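Local coordinates for protein beta-1,4-exocellulase (Thermobifida fusca, PDB 4B4H) that probably hydrolyses the beta-1,4 glycosidic bonds of cellulose as a cellobiohydrolase, its glycoside hydrolase family 6 catalytic domain being the part described here, at residues G324-Q329 / D374-P379; G356-A361 / N397-G402; S224-Y229 / L285-R290. All coordinates share one frame; numbering follows the deposited sequence.

Interaction 1: residues G324-Q329 / D374-P379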
loop_
_atom_site.group_PDB
_atom_site.type_symbol
_atom_site.label_atom_id
_atom_site.label_comp_id
_atom_site.label_asym_id
_atom_site.label_seq_id
_atom_site.Cartn_x
_atom_site.Cartn_y
_atom_site.Cartn_z
ATOM N N GLY A 324 -5.737 0.816 12.306
ATOM C CA GLY A 324 -6.791 0.555 11.324
ATOM C C GLY A 324 -7.420 1.791 10.678
ATOM O O GLY A 324 -8.289 1.674 9.800
ATOM N N ASN A 325 -7.001 2.981 11.111
ATOM C CA ASN A 325 -7.448 4.219 10.462
ATOM C C ASN A 325 -6.633 4.535 9.200
ATOM O O ASN A 325 -5.472 4.976 9.282
ATOM C CB ASN A 325 -7.416 5.390 11.439
ATOM C CG ASN A 325 -8.492 5.292 12.507
ATOM O OD1 ASN A 325 -9.465 4.529 12.367
ATOM N ND2 ASN A 325 -8.361 6.110 13.552
ATOM N N TRP A 326 -7.247 4.315 8.041
ATOM C CA TRP A 326 -6.548 4.330 6.759
ATOM C C TRP A 326 -6.894 5.466 5.830
ATOM O O TRP A 326 -6.249 5.625 4.800
ATOM C CB TRP A 326 -6.780 3.006 6.020
ATOM C CG TRP A 326 -8.236 2.754 5.709
ATOM C CD1 TRP A 326 -9.127 1.987 6.441
ATOM C CD2 TRP A 326 -9.030 3.291 4.591
ATOM N NE1 TRP A 326 -10.377 1.994 5.874
ATOM C CE2 TRP A 326 -10.391 2.757 4.767
ATOM C CE3 TRP A 326 -8.764 4.120 3.497
ATOM C CZ2 TRP A 326 -11.417 3.054 3.884
ATOM C CZ3 TRP A 326 -9.805 4.418 2.617
ATOM C CH2 TRP A 326 -11.106 3.894 2.803
ATOM N N CYS A 327 -7.932 6.242 6.159
ATOM C CA CYS A 327 -8.465 7.225 5.200
ATOM C C CYS A 327 -8.071 8.659 5.515
ATOM O O CYS A 327 -8.422 9.190 6.578
ATOM C CB CYS A 327 -9.991 7.130 5.025
ATOM S SG CYS A 327 -10.545 8.163 3.672
ATOM N N ASN A 328 -7.407 9.287 4.542
ATOM C CA ASN A 328 -7.007 10.704 4.604
ATOM C C ASN A 328 -6.588 11.171 6.005
ATOM O O ASN A 328 -7.209 12.075 6.589
ATOM C CB ASN A 328 -8.155 11.595 4.063
ATOM C CG ASN A 328 -8.483 11.319 2.597
ATOM O OD1 ASN A 328 -7.599 11.076 1.789
ATOM N ND2 ASN A 328 -9.777 11.345 2.261
ATOM N N GLN A 329 -5.551 10.542 6.548
ATOM C CA GLN A 329 -5.250 10.660 7.970
ATOM C C GLN A 329 -4.735 12.034 8.411
ATOM O O GLN A 329 -3.727 12.530 7.900
ATOM C CB GLN A 329 -4.324 9.515 8.409
ATOM C CG GLN A 329 -5.055 8.189 8.528
ATOM C CD GLN A 329 -6.121 8.244 9.609
ATOM O OE1 GLN A 329 -5.797 8.315 10.803
ATOM N NE2 GLN A 329 -7.393 8.223 9.205
ATOM N N ASP A 374 -17.895 5.421 1.999
ATOM C CA ASP A 374 -17.270 4.580 3.017
ATOM C C ASP A 374 -17.047 5.439 4.254
ATOM O O ASP A 374 -16.290 6.405 4.205
ATOM C CB ASP A 374 -15.935 4.018 2.494
ATOM C CG ASP A 374 -15.342 2.926 3.393
ATOM O OD1 ASP A 374 -15.315 3.084 4.632
ATOM O OD2 ASP A 374 -14.852 1.910 2.842
ATOM N N ARG A 375 -17.708 5.081 5.357
ATOM C CA ARG A 375 -17.724 5.930 6.548
ATOM C C ARG A 375 -16.369 6.008 7.259
ATOM O O ARG A 375 -16.137 6.930 8.032
ATOM C CB ARG A 375 -18.861 5.540 7.505
ATOM C CG ARG A 375 -20.243 5.955 7.011
ATOM C CD ARG A 375 -21.184 6.254 8.163
ATOM N NE ARG A 375 -20.704 7.390 8.955
ATOM C CZ ARG A 375 -21.350 7.918 9.990
ATOM N NH1 ARG A 375 -22.532 7.439 10.367
ATOM N NH2 ARG A 375 -20.822 8.946 10.639
ATOM N N MET A 376 -15.456 5.089 6.960
ATOM C CA MET A 376 -14.079 5.233 7.455
ATOM C C MET A 376 -13.376 6.510 6.950
ATOM O O MET A 376 -12.350 6.917 7.503
ATOM C CB MET A 376 -13.259 3.962 7.211
ATOM C CG MET A 376 -13.434 2.911 8.314
ATOM S SD MET A 376 -12.965 3.421 10.000
ATOM C CE MET A 376 -11.184 3.268 9.922
ATOM N N CYS A 377 -13.937 7.151 5.927
ATOM C CA CYS A 377 -13.427 8.429 5.422
ATOM C C CYS A 377 -14.150 9.632 6.016
ATOM O O CYS A 377 -13.800 10.790 5.742
ATOM C CB CYS A 377 -13.539 8.467 3.908
ATOM S SG CYS A 377 -12.347 7.345 3.169
ATOM N N ASP A 378 -15.164 9.342 6.813
ATOM C CA ASP A 378 -16.040 10.346 7.403
ATOM C C ASP A 378 -15.454 10.730 8.763
ATOM O O ASP A 378 -15.286 9.872 9.630
ATOM C CB ASP A 378 -17.449 9.734 7.527
ATOM C CG ASP A 378 -18.460 10.625 8.245
ATOM O OD1 ASP A 378 -18.164 11.792 8.624
ATOM O OD2 ASP A 378 -19.597 10.118 8.408
ATOM N N PRO A 379 -15.100 12.020 8.944
ATOM C CA PRO A 379 -14.489 12.432 10.207
ATOM C C PRO A 379 -15.332 12.051 11.424
ATOM O O PRO A 379 -14.782 11.698 12.461
ATOM C CB PRO A 379 -14.410 13.955 10.105
ATOM C CG PRO A 379 -14.797 14.328 8.726
ATOM C CD PRO A 379 -15.091 13.092 7.936
HETATM O O HOH W 1 -10.025 6.053 8.334
HETATM O O HOH W 2 -11.373 12.045 4.482
#
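The disulfide between C327 and C377 ties the loop carrying W326, a predicted substrate-binding tryptophan, to the short 3-10 turn 375-377. Its sulfur atoms, C327 SG and C377 SG, lie 2.0 Å apart, with a torsion of 102° about the S-S bond. C327 SG stands anti to its own backbone N (chi1 -171°), which carries it across to the turn. The same bridge meets the indole: C377 SG approaches W326 CH2 to 3.7 Å, obliquely to the ring, a sulfur-aromatic contact. Further along the benzene side, the D374 carboxylate comes to the ring edge, its plane nearly perpendicular to the indole, with D374 OD2 3.8 Å from W326 CZ2. M376 CB lies obliquely against the pyrrole nitrogen, 3.7 Å from W326 NE1. The unbranched methionine chain can bend at chi2 and chi3, and so sets CE against N325 OD1 (3.2 Å) and G324 O; N325 OD1 takes its hydrogen bond from N387. One water spans the backbones, accepting from C327 N and donating to M376 O at 2.6 Å. A second accepts from N328 ND2 and donates to C377 O. With no direct hydrogen bond between the segments, the disulfide, two water bridges and the packing of M376 and C377 against the indole hold the loop, and the D374 carboxylate probably gains a weak electrostatic attraction to the slightly positive ring hydrogens.

Interaction 2: residues G356-A361 / N397-G402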
loop_
_atom_site.group_PDB
_atom_site.type_symbol
_atom_site.label_atom_id
_atom_site.label_comp_id
_atom_site.label_asym_id
_atom_site.label_seq_id
_atom_site.Cartn_x
_atom_site.Cartn_y
_atom_site.Cartn_z
ATOM N N GLY A 356 -1.687 13.721 -2.261
ATOM C CA GLY A 356 -2.575 14.771 -2.738
ATOM C C GLY A 356 -3.819 14.164 -3.346
ATOM O O GLY A 356 -4.866 14.796 -3.397
ATOM N N GLU A 357 -3.710 12.925 -3.807
ATOM C CA GLU A 357 -4.906 12.222 -4.229
ATOM C C GLU A 357 -5.651 11.659 -3.036
ATOM O O GLU A 357 -5.085 10.925 -2.213
ATOM C CB GLU A 357 -4.573 11.140 -5.240
ATOM C CG GLU A 357 -4.186 11.735 -6.583
ATOM C CD GLU A 357 -3.558 10.751 -7.546
ATOM O OE1 GLU A 357 -3.790 9.529 -7.434
ATOM O OE2 GLU A 357 -2.858 11.229 -8.455
ATOM N N SER A 358 -6.946 11.973 -2.977
ATOM C CA SER A 358 -7.793 11.568 -1.865
ATOM C C SER A 358 -7.879 10.048 -1.793
ATOM O O SER A 358 -7.755 9.364 -2.820
ATOM C CB SER A 358 -9.213 12.121 -2.030
ATOM O OG SER A 358 -10.033 11.676 -0.962
ATOM N N ASP A 359 -8.087 9.565 -0.570
ATOM C CA ASP A 359 -8.345 8.168 -0.253
ATOM C C ASP A 359 -9.817 7.783 -0.425
ATOM O O ASP A 359 -10.131 6.594 -0.514
ATOM C CB ASP A 359 -7.919 7.874 1.193
ATOM C CG ASP A 359 -6.409 7.849 1.371
ATOM O OD1 ASP A 359 -5.710 7.330 0.477
ATOM O OD2 ASP A 359 -5.924 8.324 2.417
ATOM N N GLY A 360 -10.695 8.788 -0.473
ATOM C CA GLY A 360 -12.149 8.589 -0.509
ATOM C C GLY A 360 -12.895 9.828 -0.051
ATOM O O GLY A 360 -12.302 10.722 0.551
ATOM N N ALA A 361 -14.193 9.878 -0.327
ATOM C CA ALA A 361 -15.027 11.040 0.021
ATOM C C ALA A 361 -15.345 11.054 1.509
ATOM O O ALA A 361 -15.506 9.997 2.102
ATOM C CB ALA A 361 -16.313 11.007 -0.790
ATOM N N ASN A 397 -13.962 17.290 4.491
ATOM C CA ASN A 397 -14.174 17.813 3.135
ATOM C C ASN A 397 -13.213 17.280 2.065
ATOM O O ASN A 397 -12.642 18.026 1.251
ATOM C CB ASN A 397 -14.305 19.343 3.152
ATOM C CG ASN A 397 -15.715 19.796 3.504
ATOM O OD1 ASN A 397 -15.985 20.230 4.624
ATOM N ND2 ASN A 397 -16.632 19.672 2.549
ATOM N N ALA A 398 -13.101 15.953 2.057
ATOM C CA ALA A 398 -12.314 15.174 1.082
ATOM C C ALA A 398 -13.122 14.816 -0.178
ATOM O O ALA A 398 -14.297 14.415 -0.069
ATOM C CB ALA A 398 -11.830 13.893 1.743
ATOM N N PRO A 399 -12.508 14.945 -1.382
ATOM C CA PRO A 399 -13.195 14.555 -2.614
ATOM C C PRO A 399 -13.235 13.033 -2.807
ATOM O O PRO A 399 -12.756 12.288 -1.947
ATOM C CB PRO A 399 -12.366 15.238 -3.704
ATOM C CG PRO A 399 -10.978 15.317 -3.136
ATOM C CD PRO A 399 -11.099 15.324 -1.630
ATOM N N ILE A 400 -13.847 12.572 -3.897
ATOM C CA ILE A 400 -13.819 11.161 -4.272
ATOM C C ILE A 400 -12.376 10.658 -4.388
ATOM O O ILE A 400 -11.451 11.421 -4.732
ATOM C CB ILE A 400 -14.661 10.928 -5.547
ATOM C CG1 ILE A 400 -16.128 10.712 -5.144
ATOM C CG2 ILE A 400 -14.145 9.768 -6.395
ATOM C CD1 ILE A 400 -17.093 10.614 -6.306
ATOM N N SER A 401 -12.193 9.384 -4.045
ATOM C CA SER A 401 -10.886 8.743 -4.081
ATOM C C SER A 401 -10.181 9.020 -5.408
ATOM O O SER A 401 -10.778 8.865 -6.476
ATOM C CB SER A 401 -11.040 7.236 -3.844
ATOM O OG SER A 401 -9.861 6.533 -4.203
ATOM N N GLY A 402 -8.918 9.436 -5.326
ATOM C CA GLY A 402 -8.108 9.762 -6.496
ATOM C C GLY A 402 -8.212 11.199 -6.980
ATOM O O GLY A 402 -7.373 11.641 -7.761
HETATM O O HOH W 3 -14.750 7.695 -2.954
#
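S358 packs against the chain at A398-G402, and its short side chain is used along its whole length. CB packs against the P399 ring, 3.7 Å from P399 CD, and also touches the carbonyl oxygens of P399 and I400. OG stands anti to the backbone N (chi1 178°), beside the carbonyl carbon, and so can accept from G360 N two residues on, at 3.0 Å, closing an ST turn. OG also lies 3.0 Å from P399 O, a possible acceptor for its proton, and N328 ND2 donates to it as well. Serine suits this place because one small hydroxyl can both accept and donate. Its backbone joins in: G402 N donates to S358 O at 2.8 Å, nearly straight at 169°. G402 has a positive phi at which a CB would strike the preceding carbonyl oxygen, a fit for glycine. Beside S358, E357 CG rests 3.4 Å from G402 O, while A398 CB meets G360 O at 3.4 Å. A361 CA adds a CH...O contact to A398 O. Both segments are irregular and belong to the long connection between strand 346-350 and helix 406-414, so the contact folds that connection back on itself beside D359, the predicted proton acceptor.

Interaction 3: residues S224-Y229 / L285-R290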
loop_
_atom_site.group_PDB
_atom_site.type_symbol
_atom_site.label_atom_id
_atom_site.label_comp_id
_atom_site.label_asym_id
_atom_site.label_seq_id
_atom_site.Cartn_x
_atom_site.Cartn_y
_atom_site.Cartn_z
ATOM N N SER A 224 4.811 -3.528 1.602
ATOM C CA SER A 224 4.030 -3.099 2.761
ATOM C C SER A 224 3.726 -1.608 2.782
ATOM O O SER A 224 4.415 -0.780 2.114
ATOM C CB SER A 224 4.723 -3.472 4.080
ATOM O OG SER A 224 5.542 -2.417 4.568
ATOM N N ASN A 225 2.694 -1.291 3.572
ATOM C CA ASN A 225 2.280 0.072 3.889
ATOM C C ASN A 225 1.622 0.810 2.721
ATOM O O ASN A 225 1.516 2.034 2.756
ATOM C CB ASN A 225 3.476 0.895 4.405
ATOM C CG ASN A 225 3.071 1.969 5.369
ATOM O OD1 ASN A 225 2.072 1.840 6.070
ATOM N ND2 ASN A 225 3.861 3.049 5.426
ATOM N N THR A 226 1.178 0.069 1.696
ATOM C CA THR A 226 0.752 0.709 0.434
ATOM C C THR A 226 -0.450 1.595 0.700
ATOM O O THR A 226 -1.452 1.136 1.260
ATOM C CB THR A 226 0.397 -0.293 -0.679
ATOM O OG1 THR A 226 1.419 -1.276 -0.782
ATOM C CG2 THR A 226 0.295 0.452 -1.994
ATOM N N ALA A 227 -0.335 2.861 0.304
ATOM C CA ALA A 227 -1.360 3.880 0.560
ATOM C C ALA A 227 -1.691 4.090 2.045
ATOM O O ALA A 227 -2.719 4.719 2.375
ATOM C CB ALA A 227 -2.633 3.579 -0.227
ATOM N N ASN A 228 -0.830 3.589 2.935
ATOM C CA ASN A 228 -1.083 3.701 4.378
ATOM C C ASN A 228 -0.092 4.662 5.041
ATOM O O ASN A 228 0.536 5.492 4.375
ATOM C CB ASN A 228 -1.085 2.306 5.067
ATOM C CG ASN A 228 -2.039 2.211 6.265
ATOM O OD1 ASN A 228 -1.769 2.744 7.339
ATOM N ND2 ASN A 228 -3.140 1.468 6.087
ATOM N N TYR A 229 -0.011 4.581 6.357
ATOM C CA TYR A 229 0.623 5.658 7.128
ATOM C C TYR A 229 1.547 5.146 8.241
ATOM O O TYR A 229 2.069 5.941 9.018
ATOM C CB TYR A 229 -0.453 6.573 7.740
ATOM C CG TYR A 229 -1.405 7.227 6.749
ATOM C CD1 TYR A 229 -2.605 6.600 6.361
ATOM C CD2 TYR A 229 -1.135 8.488 6.218
ATOM C CE1 TYR A 229 -3.477 7.198 5.459
ATOM C CE2 TYR A 229 -2.006 9.081 5.317
ATOM C CZ TYR A 229 -3.193 8.444 4.960
ATOM O OH TYR A 229 -4.041 9.070 4.077
ATOM N N LEU A 285 9.389 -3.989 -0.483
ATOM C CA LEU A 285 9.189 -2.549 -0.636
ATOM C C LEU A 285 8.383 -2.021 0.544
ATOM O O LEU A 285 7.596 -2.765 1.128
ATOM C CB LEU A 285 8.447 -2.227 -1.939
ATOM C CG LEU A 285 9.033 -2.724 -3.260
ATOM C CD1 LEU A 285 8.099 -2.405 -4.420
ATOM C CD2 LEU A 285 10.441 -2.154 -3.476
ATOM N N ILE A 286 8.622 -0.758 0.916
ATOM C CA ILE A 286 7.710 -0.021 1.811
ATOM C C ILE A 286 7.301 1.293 1.147
ATOM O O ILE A 286 8.155 2.053 0.689
ATOM C CB ILE A 286 8.316 0.334 3.188
ATOM C CG1 ILE A 286 8.983 -0.880 3.871
ATOM C CG2 ILE A 286 7.240 0.974 4.075
ATOM C CD1 ILE A 286 9.943 -0.483 4.992
ATOM N N ASP A 287 5.998 1.566 1.124
ATOM C CA ASP A 287 5.496 2.825 0.587
ATOM C C ASP A 287 5.591 3.888 1.663
ATOM O O ASP A 287 4.876 3.808 2.671
ATOM C CB ASP A 287 4.034 2.660 0.175
ATOM C CG ASP A 287 3.437 3.911 -0.476
ATOM O OD1 ASP A 287 4.113 4.956 -0.622
ATOM O OD2 ASP A 287 2.237 3.829 -0.825
ATOM N N THR A 288 6.449 4.883 1.420
ATOM C CA THR A 288 6.751 5.957 2.365
ATOM C C THR A 288 6.169 7.290 1.907
ATOM O O THR A 288 6.590 8.355 2.375
ATOM C CB THR A 288 8.274 6.127 2.418
ATOM O OG1 THR A 288 8.742 6.258 1.074
ATOM C CG2 THR A 288 8.915 4.927 3.109
ATOM N N SER A 289 5.200 7.222 0.997
ATOM C CA SER A 289 4.551 8.415 0.428
ATOM C C SER A 289 4.003 9.347 1.500
ATOM O O SER A 289 4.085 10.575 1.374
ATOM C CB SER A 289 3.413 8.022 -0.526
ATOM O OG SER A 289 2.420 7.245 0.126
ATOM N N ARG A 290 3.413 8.769 2.548
ATOM C CA ARG A 290 2.679 9.584 3.506
ATOM C C ARG A 290 2.974 9.208 4.950
ATOM O O ARG A 290 2.180 9.502 5.840
ATOM C CB ARG A 290 1.161 9.528 3.209
ATOM C CG ARG A 290 0.782 10.207 1.891
ATOM C CD ARG A 290 -0.719 10.145 1.588
ATOM N NE ARG A 290 -1.303 8.798 1.702
ATOM C CZ ARG A 290 -2.589 8.491 1.520
ATOM N NH1 ARG A 290 -3.507 9.393 1.158
ATOM N NH2 ARG A 290 -2.966 7.238 1.688
HETATM O O HOH W 4 0.448 6.517 1.799
HETATM O O HOH W 5 3.151 5.934 3.366
#
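S224 and I286 form a parallel bridge in which S224 N donates to L285 O and D287 N to S224 O, the latter at 3.0 Å. Side-chain hydrogen bonds follow. D287 CG stands anti to its backbone N (chi1 -177°), which brings OD2 to the type II turn 225-228, where A227 N donates to it at 3.0 Å and 168°. D287 OD1 accepts from S289 N, closing an Asx turn, and from S289 OG, both from one face of the carboxylate. V352 N and K353 N also donate to OD1 and OD2, so this buried aspartate gathers N-H groups from three parts of the chain. N225 ND2 adds a weak bond to D287 O, while N225 OD1 accepts from S230 N. Two waters join N228 O to R290, one at NE and one at N. Lastly, the Y229 ring lies 25° from the R290 guanidinium plane, with Y229 CZ 3.5 Å from R290 CZ over the centre of its face. Arginine suits this place because its flat group lies face-on to tyrosine while NH2 gives A227 O a weak bond (2.6 Å) and NH1 reaches D359, the partner of Y229 OH too. Loops leaving the C-terminal ends of parallel strands and converging on catalytic groups are typical of the distorted barrel of family 6 glycoside hydrolases.

The three contacts converge on D359, the predicted proton acceptor, which belongs to interaction 2. Its OD2 is hydrogen-bonded to Y229 OH at 2.6 Å and salt-bridged to R290 NH1 at 2.9 Å, both from interaction 3, and N328 N of interaction 1 donates to the same oxygen at 2.8 Å. Interactions 1 and 2, about 10 Å apart between centres, alternate along the chain and also meet where C377 CB packs on A361 O (3.1 Å). The centre of interaction 3 lies about 16 and 17 Å from the centres of interactions 1 and 2, yet Q329 N gives Y229 OH a weak bond. Predicted substrate-binding W326, N228 and E357, one from each contact, are consistent with all three lining the substrate site.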